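Local coordinates for oligopeptide-binding protein oppA (Lactococcus lactis, PDB 3DRF), which binds extracellular oligopeptides as the receptor of the OppABCDF ABC transporter, which takes up peptides longer than three amino acids and supports growth in milk, at residues F74-S77 against G78-I82; D118-F121 against T122-I126; A384-L387 against L388-G392; A426-Y429 against I430-K434; F523-Y526 against Q527-N531. All blocks are in the same frame, centred on the assembly; numbering follows the deposited sequence.

Interaction 1: F74-S77 against G78-I82; sequences FTDS and GFKFI
D76 and K80 face each other across the end of a small beta hairpin, whose short strands 74-75 and 81-82 are joined by a type I turn from D76 to F79. F79 has a positive phi, and D76 pairs with both F79 and K80, as in a classic G1 beta bulge: D76 N donates to K80 O at 3.0 Å, and F79 N to D76 O at 3.1 Å. The D76 side chain shows how such a turn is secured from within. Its CB lies 4.2 Å from I82 CG2. With CG placed between the backbone N and the carbonyl carbon (chi1 65°), the carboxylate folds back over the turn. There OD1 accepts K80 N at 3.1 Å, met from above the carboxylate plane, and also a weak, bent bond from G78 N. OD2 instead rests against the K80 chain, 3.6 Å from K80 CB, with the ammonium group a little beyond salt-bridge contact. D76 O is doubly used, taking T75 OG1 as well as F79 N. Around the hairpin, the F79 ring meets Y559 edge-to-face, and backbone bonds from F79 to S185 and from F81 to T183 tie it to the chain alongside. At the open end, I82 N donates almost straight to F74 O (175°), while a water accepts from F74 N and donates to I82 O at 2.8 Å.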
# COMPACT_ATOMS: atom_id res chain seq x y z
N PHE A 74 12.05 -14.35 -5.77
CA PHE A 74 11.24 -14.55 -6.96
C PHE A 74 9.99 -15.32 -6.55
O PHE A 74 9.98 -15.98 -5.55
CB PHE A 74 12.02 -15.36 -8.02
CG PHE A 74 13.03 -14.55 -8.86
CD1 PHE A 74 13.25 -13.22 -8.63
CD2 PHE A 74 13.73 -15.16 -9.89
CE1 PHE A 74 14.16 -12.50 -9.41
CE2 PHE A 74 14.66 -14.42 -10.67
CZ PHE A 74 14.86 -13.13 -10.39
N THR A 75 8.97 -15.18 -7.38
CA THR A 75 7.70 -15.91 -7.21
C THR A 75 7.19 -16.41 -8.53
O THR A 75 7.64 -16.00 -9.55
CB THR A 75 6.55 -15.05 -6.57
OG1 THR A 75 6.07 -14.10 -7.53
CG2 THR A 75 7.01 -14.31 -5.28
N ASP A 76 6.25 -17.32 -8.45
CA ASP A 76 5.44 -17.72 -9.63
C ASP A 76 4.29 -16.75 -9.82
O ASP A 76 4.21 -15.78 -9.13
CB ASP A 76 4.97 -19.18 -9.53
CG ASP A 76 4.00 -19.44 -8.37
OD1 ASP A 76 3.43 -18.54 -7.84
OD2 ASP A 76 3.88 -20.61 -8.06
N SER A 77 3.42 -17.02 -10.80
CA SER A 77 2.35 -16.10 -11.11
C SER A 77 1.23 -16.07 -10.06
O SER A 77 0.42 -15.22 -10.10
CB SER A 77 1.71 -16.45 -12.47
OG SER A 77 1.15 -17.74 -12.40
N GLY A 78 1.25 -17.02 -9.14
CA GLY A 78 0.36 -17.02 -7.96
C GLY A 78 0.97 -16.44 -6.67
O GLY A 78 0.45 -16.55 -5.59
N PHE A 79 2.14 -15.82 -6.84
CA PHE A 79 2.90 -15.07 -5.77
C PHE A 79 3.58 -16.04 -4.77
O PHE A 79 4.07 -15.61 -3.74
CB PHE A 79 2.02 -14.00 -5.05
CG PHE A 79 1.30 -13.07 -6.01
CD1 PHE A 79 2.04 -12.26 -6.83
CD2 PHE A 79 -0.03 -13.08 -6.12
CE1 PHE A 79 1.40 -11.41 -7.77
CE2 PHE A 79 -0.67 -12.22 -7.03
CZ PHE A 79 0.07 -11.42 -7.85
N LYS A 80 3.59 -17.28 -5.06
CA LYS A 80 4.24 -18.27 -4.22
C LYS A 80 5.76 -18.20 -4.42
O LYS A 80 6.22 -18.11 -5.54
CB LYS A 80 3.74 -19.68 -4.63
CG LYS A 80 4.23 -20.77 -3.74
CD LYS A 80 4.18 -22.22 -4.34
CE LYS A 80 2.86 -22.70 -4.86
NZ LYS A 80 2.84 -24.14 -5.29
N PHE A 81 6.54 -18.18 -3.37
CA PHE A 81 8.02 -18.11 -3.50
C PHE A 81 8.56 -19.29 -4.29
O PHE A 81 8.14 -20.40 -4.12
CB PHE A 81 8.72 -18.15 -2.12
CG PHE A 81 8.39 -16.96 -1.22
CD1 PHE A 81 8.77 -15.69 -1.57
CD2 PHE A 81 7.72 -17.15 -0.03
CE1 PHE A 81 8.51 -14.61 -0.74
CE2 PHE A 81 7.42 -16.07 0.81
CZ PHE A 81 7.81 -14.82 0.46
N ILE A 82 9.52 -18.98 -5.14
CA ILE A 82 10.31 -19.96 -5.84
C ILE A 82 11.79 -19.67 -5.56
O ILE A 82 12.15 -18.69 -5.02
CB ILE A 82 9.99 -19.97 -7.35
CG1 ILE A 82 10.33 -18.64 -8.03
CG2 ILE A 82 8.46 -20.42 -7.55
CD1 ILE A 82 10.23 -18.70 -9.58
O HOH W 1 13.97 -16.56 -5.04

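Interaction 2: D118-F121 against T122-I126; sequences DYEF and TYETI
Y119 and Y123 lie one turn apart on helix 116-127, a largely buried helix, and here the contacts sort neatly by kind. The aromatic one is T-shaped: the edge of Y123 is directed at the face of Y119, with centroids 5.3 Å apart and planes at 84°. Y123 CE1 supplies the touching corner, 3.6 Å from Y119 CZ. The same two rings are joined by a hydrogen bond, in which Y123 OH donates to Y119 OH at 2.7 Å. L191 completes this pair, its O bonded to Y119 OH and its N to Y123 OH, so both buried hydroxyls are satisfied. The charged contact is less usual. The chain of E120, bent at chi2 (-85°), brings its OE2 to 2.5 Å from E124 OE2, the two carboxylate planes standing nearly perpendicular. At this distance an acid group probably holds a proton. K117 NZ forms salt bridges to E120 OE1 and E124 OE2, and would probably offset part of the negative charge. Around the F121 ring, T125 CG2 sits over one face in a CH-pi contact, and the carboxylate oxygen E124 OE1 lies at the edge, 3.6 Å from F121 CD2. Among the polar backbone contacts, T125 N donates to F121 O at 3.0 Å. T125 also turns its hydroxyl back down the helix, where OG1 donates to T122 O at 2.7 Å.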
# COMPACT_ATOMS: atom_id res chain seq x y z
N ASP A 118 22.76 -7.22 6.58
CA ASP A 118 21.92 -6.31 5.74
C ASP A 118 20.43 -6.69 5.80
O ASP A 118 19.61 -5.88 5.71
CB ASP A 118 22.44 -6.34 4.29
CG ASP A 118 23.84 -5.76 4.14
OD1 ASP A 118 24.22 -4.95 4.96
OD2 ASP A 118 24.50 -6.17 3.24
N TYR A 119 20.18 -7.99 5.86
CA TYR A 119 18.78 -8.48 6.00
C TYR A 119 18.16 -8.17 7.39
O TYR A 119 17.09 -7.68 7.48
CB TYR A 119 18.76 -9.98 5.67
CG TYR A 119 17.34 -10.52 5.76
CD1 TYR A 119 16.32 -10.08 4.89
CD2 TYR A 119 17.01 -11.42 6.75
CE1 TYR A 119 15.01 -10.58 5.00
CE2 TYR A 119 15.71 -11.92 6.88
CZ TYR A 119 14.72 -11.48 6.01
OH TYR A 119 13.42 -11.97 6.14
N GLU A 120 18.89 -8.50 8.44
CA GLU A 120 18.47 -8.15 9.80
C GLU A 120 18.30 -6.62 9.94
O GLU A 120 17.40 -6.16 10.59
CB GLU A 120 19.52 -8.71 10.82
CG GLU A 120 19.14 -8.36 12.28
CD GLU A 120 19.61 -6.96 12.76
OE1 GLU A 120 20.38 -6.31 12.10
OE2 GLU A 120 19.13 -6.61 13.85
N PHE A 121 19.17 -5.86 9.27
CA PHE A 121 19.09 -4.38 9.44
C PHE A 121 17.75 -3.79 8.92
O PHE A 121 17.26 -2.88 9.52
CB PHE A 121 20.33 -3.68 8.79
CG PHE A 121 20.42 -2.21 9.12
CD1 PHE A 121 20.54 -1.28 8.12
CD2 PHE A 121 20.37 -1.78 10.43
CE1 PHE A 121 20.63 0.05 8.41
CE2 PHE A 121 20.46 -0.39 10.75
CZ PHE A 121 20.57 0.49 9.71
N THR A 122 17.18 -4.38 7.86
CA THR A 122 15.80 -4.01 7.41
C THR A 122 14.82 -4.03 8.64
O THR A 122 14.04 -3.14 8.82
CB THR A 122 15.34 -5.05 6.41
OG1 THR A 122 16.20 -4.93 5.23
CG2 THR A 122 13.86 -4.79 6.02
N TYR A 123 14.91 -5.07 9.47
CA TYR A 123 13.99 -5.20 10.63
C TYR A 123 14.20 -4.03 11.61
O TYR A 123 13.27 -3.56 12.13
CB TYR A 123 14.20 -6.51 11.35
CG TYR A 123 13.66 -7.73 10.55
CD1 TYR A 123 14.44 -8.34 9.56
CD2 TYR A 123 12.37 -8.22 10.73
CE1 TYR A 123 13.98 -9.44 8.82
CE2 TYR A 123 11.88 -9.34 9.97
CZ TYR A 123 12.71 -9.95 9.07
OH TYR A 123 12.21 -11.02 8.35
N GLU A 124 15.45 -3.62 11.81
CA GLU A 124 15.72 -2.52 12.71
C GLU A 124 15.16 -1.23 12.15
O GLU A 124 14.68 -0.43 12.86
CB GLU A 124 17.25 -2.34 12.93
CG GLU A 124 17.92 -3.61 13.64
CD GLU A 124 19.34 -3.39 14.05
OE1 GLU A 124 19.76 -2.29 13.94
OE2 GLU A 124 20.00 -4.36 14.41
N THR A 125 15.22 -1.05 10.83
CA THR A 125 14.68 0.21 10.25
C THR A 125 13.19 0.40 10.52
O THR A 125 12.76 1.49 10.58
CB THR A 125 14.98 0.40 8.75
OG1 THR A 125 14.22 -0.55 7.95
CG2 THR A 125 16.47 0.30 8.43
N ILE A 126 12.45 -0.71 10.62
CA ILE A 126 11.02 -0.63 10.99
C ILE A 126 10.78 -0.65 12.52
O ILE A 126 9.98 0.08 13.02
CB ILE A 126 10.24 -1.80 10.31
CG1 ILE A 126 10.31 -1.59 8.76
CG2 ILE A 126 8.81 -1.80 10.83
CD1 ILE A 126 9.62 -2.78 7.98

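Interaction 3: A384-L387 against L388-G392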
# COMPACT_ATOMS: atom_id res chain seq x y z
N ALA A 384 -30.45 4.69 4.44
CA ALA A 384 -29.65 5.67 5.14
C ALA A 384 -30.50 6.60 6.00
O ALA A 384 -30.24 6.75 7.13
CB ALA A 384 -28.83 6.48 4.14
N ASN A 385 -31.53 7.19 5.40
CA ASN A 385 -32.46 8.05 6.16
C ASN A 385 -33.16 7.30 7.32
O ASN A 385 -33.28 7.84 8.38
CB ASN A 385 -33.48 8.72 5.18
CG ASN A 385 -32.89 9.94 4.43
OD1 ASN A 385 -32.38 10.82 5.00
ND2 ASN A 385 -33.07 9.95 3.14
N LYS A 386 -33.59 6.07 7.08
CA LYS A 386 -34.23 5.23 8.11
C LYS A 386 -33.26 5.01 9.29
O LYS A 386 -33.64 5.16 10.39
CB LYS A 386 -34.68 3.91 7.49
CG LYS A 386 -35.38 2.97 8.48
CD LYS A 386 -35.89 1.72 7.74
CE LYS A 386 -36.48 0.69 8.63
NZ LYS A 386 -35.48 -0.14 9.06
N LEU A 387 -32.00 4.64 8.99
CA LEU A 387 -30.99 4.38 10.01
C LEU A 387 -30.79 5.60 10.90
O LEU A 387 -30.67 5.48 12.07
CB LEU A 387 -29.65 3.99 9.36
CG LEU A 387 -29.62 2.55 8.82
CD1 LEU A 387 -28.44 2.39 7.88
CD2 LEU A 387 -29.42 1.52 9.98
N LEU A 388 -30.76 6.77 10.28
CA LEU A 388 -30.53 8.02 11.01
C LEU A 388 -31.76 8.39 11.87
O LEU A 388 -31.61 8.77 12.97
CB LEU A 388 -30.16 9.16 10.02
CG LEU A 388 -28.73 8.94 9.41
CD1 LEU A 388 -28.53 9.97 8.28
CD2 LEU A 388 -27.69 9.07 10.53
N ASP A 389 -32.96 8.23 11.30
CA ASP A 389 -34.22 8.47 12.03
C ASP A 389 -34.26 7.55 13.27
O ASP A 389 -34.51 8.00 14.33
CB ASP A 389 -35.46 8.13 11.16
CG ASP A 389 -35.86 9.23 10.25
OD1 ASP A 389 -35.37 10.34 10.38
OD2 ASP A 389 -36.62 8.95 9.37
N GLU A 390 -33.99 6.27 13.06
CA GLU A 390 -34.00 5.24 14.14
C GLU A 390 -32.99 5.53 15.24
O GLU A 390 -33.19 5.18 16.36
CB GLU A 390 -33.78 3.83 13.57
CG GLU A 390 -34.93 3.29 12.75
CD GLU A 390 -34.65 1.98 12.08
OE1 GLU A 390 -33.50 1.56 11.95
OE2 GLU A 390 -35.61 1.41 11.64
N ASP A 391 -31.88 6.19 14.91
CA ASP A 391 -30.82 6.50 15.86
C ASP A 391 -30.96 7.87 16.52
O ASP A 391 -30.14 8.29 17.20
CB ASP A 391 -29.43 6.36 15.16
CG ASP A 391 -28.29 6.23 16.13
OD1 ASP A 391 -28.36 5.48 17.05
OD2 ASP A 391 -27.37 7.00 16.02
N GLY A 392 -32.07 8.55 16.30
CA GLY A 392 -32.31 9.81 16.98
C GLY A 392 -31.69 11.05 16.35
O GLY A 392 -31.58 12.03 16.97
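K386 and E390 form the solvent side of the last turns of helix 381-390, whereas L388 marks the side that is packed. On the exposed flank the lysine runs out extended, its CG anti to the backbone N (chi1 -179°), and bends only at its last torsion. That bend returns NZ to E390 OE2, a 3.0 Å salt bridge entering on the syn side but 28° out of the carboxylate plane. The aliphatic part takes part too, with K386 CE 3.2 Å from the same oxygen, so the two chains cross with the lysine methylenes against the carboxylate. Beneath them the backbone is regular, E390 N donating to K386 O at 2.9 Å and D389 N to N385 O at 3.0 Å. Toward the interior, L388 folds its CG over the preceding turn, 3.5 Å from A384 O, the carbonyl that its own N also bonds. The helix then closes with a Schellman motif: G392, at positive phi, donates its N to D389 O, and W393 N reaches L388 O. D391 N makes weak bonds to L387 O and L388 O. L388 faces V332 and A335 of helix 330-339, with I436 alongside; on another flank R402 of strand 401-404 pairs with D389 and N385, and K404 of that strand with D391, so the helix end is held between a neighbouring helix and a strand.

Interaction 4: A426-Y429 against I430-K434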
# COMPACT_ATOMS: atom_id res chain seq x y z
N ALA A 426 -16.05 14.62 -5.53
CA ALA A 426 -16.18 14.94 -4.10
C ALA A 426 -17.44 15.76 -3.80
O ALA A 426 -18.13 15.50 -2.89
CB ALA A 426 -14.91 15.66 -3.62
N GLN A 427 -17.73 16.77 -4.62
CA GLN A 427 -18.95 17.57 -4.46
C GLN A 427 -20.21 16.72 -4.67
O GLN A 427 -21.18 16.88 -3.99
CB GLN A 427 -18.93 18.76 -5.42
CG GLN A 427 -17.96 19.83 -5.07
CD GLN A 427 -18.15 20.41 -3.70
OE1 GLN A 427 -19.21 20.43 -3.14
NE2 GLN A 427 -17.10 20.98 -3.23
N ASN A 428 -20.14 15.80 -5.62
CA ASN A 428 -21.20 14.81 -5.83
C ASN A 428 -21.54 13.99 -4.55
O ASN A 428 -22.68 13.86 -4.21
CB ASN A 428 -20.87 13.88 -7.00
CG ASN A 428 -21.63 12.57 -6.96
OD1 ASN A 428 -22.73 12.47 -7.44
ND2 ASN A 428 -21.02 11.58 -6.40
N TYR A 429 -20.51 13.53 -3.82
CA TYR A 429 -20.74 12.84 -2.54
C TYR A 429 -21.32 13.79 -1.47
O TYR A 429 -22.19 13.41 -0.76
CB TYR A 429 -19.48 12.09 -2.06
CG TYR A 429 -19.10 10.90 -2.96
CD1 TYR A 429 -20.05 10.01 -3.48
CD2 TYR A 429 -17.75 10.72 -3.31
CE1 TYR A 429 -19.66 8.92 -4.30
CE2 TYR A 429 -17.37 9.65 -4.11
CZ TYR A 429 -18.31 8.77 -4.59
OH TYR A 429 -18.00 7.71 -5.40
N ILE A 430 -20.79 15.01 -1.40
CA ILE A 430 -21.35 16.02 -0.50
C ILE A 430 -22.87 16.23 -0.77
O ILE A 430 -23.63 16.32 0.15
CB ILE A 430 -20.53 17.34 -0.62
CG1 ILE A 430 -19.16 17.14 0.04
CG2 ILE A 430 -21.27 18.51 0.10
CD1 ILE A 430 -18.15 18.35 -0.14
N GLN A 431 -23.23 16.29 -2.04
CA GLN A 431 -24.62 16.38 -2.47
C GLN A 431 -25.42 15.16 -2.03
O GLN A 431 -26.49 15.31 -1.56
CB GLN A 431 -24.66 16.54 -4.00
CG GLN A 431 -26.05 16.47 -4.60
CD GLN A 431 -26.05 16.26 -6.11
OE1 GLN A 431 -25.03 16.11 -6.76
NE2 GLN A 431 -27.25 16.30 -6.67
N GLN A 432 -24.88 13.95 -2.14
CA GLN A 432 -25.62 12.78 -1.67
C GLN A 432 -25.82 12.83 -0.13
O GLN A 432 -26.87 12.51 0.36
CB GLN A 432 -24.93 11.44 -2.06
CG GLN A 432 -24.59 11.28 -3.56
CD GLN A 432 -25.77 11.61 -4.49
OE1 GLN A 432 -26.82 11.08 -4.36
NE2 GLN A 432 -25.52 12.49 -5.41
N TRP A 433 -24.80 13.26 0.59
CA TRP A 433 -24.89 13.35 2.03
C TRP A 433 -25.92 14.42 2.49
O TRP A 433 -26.60 14.22 3.43
CB TRP A 433 -23.46 13.57 2.57
CG TRP A 433 -22.63 12.27 2.45
CD1 TRP A 433 -23.10 11.04 2.54
CD2 TRP A 433 -21.24 12.15 2.14
NE1 TRP A 433 -22.10 10.11 2.36
CE2 TRP A 433 -20.94 10.78 2.11
CE3 TRP A 433 -20.22 13.07 1.93
CZ2 TRP A 433 -19.65 10.29 1.87
CZ3 TRP A 433 -18.91 12.58 1.67
CH2 TRP A 433 -18.65 11.20 1.62
N LYS A 434 -26.01 15.50 1.73
CA LYS A 434 -27.06 16.50 1.99
C LYS A 434 -28.46 15.87 1.86
O LYS A 434 -29.33 16.19 2.62
CB LYS A 434 -26.85 17.69 1.07
CG LYS A 434 -27.92 18.81 1.28
CD LYS A 434 -27.56 20.02 0.43
CE LYS A 434 -28.52 21.24 0.68
NZ LYS A 434 -28.32 22.28 -0.38
O HOH W 2 -24.07 14.50 -8.83
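Y429 presents its CB and carbonyl to the flat face of W433 one turn on, and the indole lies back over the earlier turn. Y429 O stands 3.0 Å above the indole plane, toward its rim, while Y429 CB sits over the six-membered ring, 4.0 Å from its centroid and 19° off the normal. W433 CG, anti to its carbonyl carbon (chi1 -72°), directs the indole back toward Y429, and W433 N bonds the same Y429 O at 2.9 Å. Replacing W433 by a glycine would probably uncover Y429 CB and leave I336 O without the indole NE1 that donates to it. The helix concerned, 422-435, links parallel strands 407-414 and 439-442 as a beta-alpha-beta unit; from these strands Y413 meets the indole edge-to-face and V440 touches it, while the Y429 ring turns to a cation-pi contact with R340. On another side, Q427 and I430 run side by side, pointing the same way, with Q427 OE1 3.8 Å from I430 CD1. The side chains of N428 and Q432 cross obliquely, with their amide planes 32° apart, and Q432 NE2 makes a weak bond to N428 O. Their stronger partners lie elsewhere, N341 for the N428 amide nitrogen and K435 for Q432 OE1. A water donates to N428 OD1 and to Q431 OE1, at 2.8 Å each, bridging two residues of adjacent turns.

Interaction 5: F523-Y526 against Q527-N531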
# COMPACT_ATOMS: atom_id res chain seq x y z
N PHE A 523 -12.03 -15.56 6.25
CA PHE A 523 -12.03 -14.40 5.34
C PHE A 523 -13.46 -13.87 5.10
O PHE A 523 -13.64 -12.71 5.05
CB PHE A 523 -11.34 -14.73 3.99
CG PHE A 523 -9.87 -14.32 3.95
CD1 PHE A 523 -9.46 -13.00 3.98
CD2 PHE A 523 -8.89 -15.29 3.87
CE1 PHE A 523 -8.13 -12.64 3.93
CE2 PHE A 523 -7.53 -14.94 3.79
CZ PHE A 523 -7.16 -13.61 3.84
N VAL A 524 -14.42 -14.76 4.95
CA VAL A 524 -15.82 -14.31 4.73
C VAL A 524 -16.32 -13.55 5.99
O VAL A 524 -16.92 -12.54 5.88
CB VAL A 524 -16.75 -15.52 4.40
CG1 VAL A 524 -18.23 -15.10 4.52
CG2 VAL A 524 -16.47 -16.02 2.99
N LYS A 525 -16.09 -14.13 7.15
CA LYS A 525 -16.53 -13.51 8.43
C LYS A 525 -15.92 -12.12 8.61
O LYS A 525 -16.61 -11.21 8.93
CB LYS A 525 -16.26 -14.44 9.62
CG LYS A 525 -16.77 -13.82 10.95
CD LYS A 525 -16.51 -14.75 12.13
CE LYS A 525 -17.23 -14.32 13.41
NZ LYS A 525 -16.74 -12.98 13.90
N TYR A 526 -14.63 -12.00 8.36
CA TYR A 526 -13.93 -10.72 8.37
C TYR A 526 -14.57 -9.69 7.42
O TYR A 526 -14.78 -8.57 7.78
CB TYR A 526 -12.48 -10.98 7.94
CG TYR A 526 -11.68 -9.70 7.68
CD1 TYR A 526 -11.40 -8.79 8.70
CD2 TYR A 526 -11.20 -9.42 6.40
CE1 TYR A 526 -10.64 -7.63 8.42
CE2 TYR A 526 -10.47 -8.29 6.14
CZ TYR A 526 -10.22 -7.38 7.15
OH TYR A 526 -9.49 -6.21 6.90
N GLN A 527 -14.83 -10.11 6.20
CA GLN A 527 -15.46 -9.20 5.22
C GLN A 527 -16.87 -8.73 5.67
O GLN A 527 -17.19 -7.59 5.60
CB GLN A 527 -15.55 -9.87 3.84
CG GLN A 527 -14.14 -10.07 3.13
CD GLN A 527 -14.25 -11.00 1.90
OE1 GLN A 527 -14.70 -10.61 0.87
NE2 GLN A 527 -13.80 -12.18 2.05
N GLU A 528 -17.67 -9.65 6.17
CA GLU A 528 -19.00 -9.33 6.68
C GLU A 528 -18.88 -8.44 7.91
O GLU A 528 -19.59 -7.49 8.01
CB GLU A 528 -19.71 -10.63 7.12
CG GLU A 528 -20.17 -11.60 5.97
CD GLU A 528 -20.62 -12.95 6.51
OE1 GLU A 528 -20.28 -13.34 7.62
OE2 GLU A 528 -21.31 -13.58 5.75
N ASP A 529 -17.98 -8.75 8.82
CA ASP A 529 -17.89 -7.99 10.08
C ASP A 529 -17.37 -6.55 9.83
O ASP A 529 -17.84 -5.64 10.42
CB ASP A 529 -16.99 -8.70 11.14
CG ASP A 529 -17.62 -9.96 11.68
OD1 ASP A 529 -18.79 -10.21 11.50
OD2 ASP A 529 -16.84 -10.68 12.30
N MET A 530 -16.44 -6.38 8.92
CA MET A 530 -15.92 -5.05 8.60
C MET A 530 -17.05 -4.22 7.98
O MET A 530 -17.17 -3.10 8.26
CB MET A 530 -14.77 -5.17 7.60
CG MET A 530 -13.44 -5.64 8.33
SD MET A 530 -12.73 -4.32 9.49
CE MET A 530 -11.71 -3.34 8.31
N ASN A 531 -17.86 -4.83 7.12
CA ASN A 531 -18.99 -4.07 6.50
C ASN A 531 -20.06 -3.68 7.57
O ASN A 531 -20.57 -2.62 7.53
CB ASN A 531 -19.62 -4.92 5.37
CG ASN A 531 -18.81 -4.88 4.07
OD1 ASN A 531 -17.87 -4.12 3.94
ND2 ASN A 531 -19.18 -5.70 3.15
O HOH W 3 -19.87 -11.56 13.56
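K525, with CG anti to the backbone N (chi1 -177°), and D529, with CG anti to the carbonyl carbon (chi1 -70°), swing toward one another along helix 516-533. The lysine stays extended until chi4 turns NZ onto D529 OD2, a 2.8 Å salt bridge that uses the syn lone pair of the oxygen. It is the familiar i to i+4 pairing of an alpha helix. NZ has a second salt bridge, to D504 of helix 499-508; E500 and D504 also lie near D529 OD2, so the lysine probably offsets part of this negative charge. Replacing D529 by an alanine would probably leave K525 NZ leaning on D504 alone among these partners, and freer to turn. A different device occurs at F523, whose O takes two bonds at 3.1 Å from Q527, one from the backbone N and one from NE2, arriving from opposite faces of the carbonyl plane. The side-chain donor comes from well above that plane. Q527 is gripped further by S359 at OE1 and F368 at NE2, so both ends of this buried amide have partners. Y526 and M530 make the apolar part, a Met-aromatic contact in which SD lies obliquely, 5.0 Å from the ring centroid. Methionine CG presses closer, 3.4 Å from Y526 CE1, while the phenol OH bonds Q481. Beside the salt bridge, a water donates to D529 OD1 at 2.7 Å and makes a long, weak bond to K525 NZ.

The five contacts follow one another along the chain without overlapping, and none touches another. Interactions 1 and 2 are neighbours in space, centres 23 Å apart with nearest atoms about 8 Å apart. Interactions 3 and 4 form a second close pair, centres 18 Å and nearest atoms about 7 Å apart. Interaction 5 lies about 9 Å from interaction 3 and about 12 Å from interaction 1 by nearest atoms, between the two groups. Interactions 2 and 3, with centres 50 Å apart, lie across the chain's centre from each other. All five belong to separate parts of the closed, Venus fly-trap form that holds an endogenous peptide.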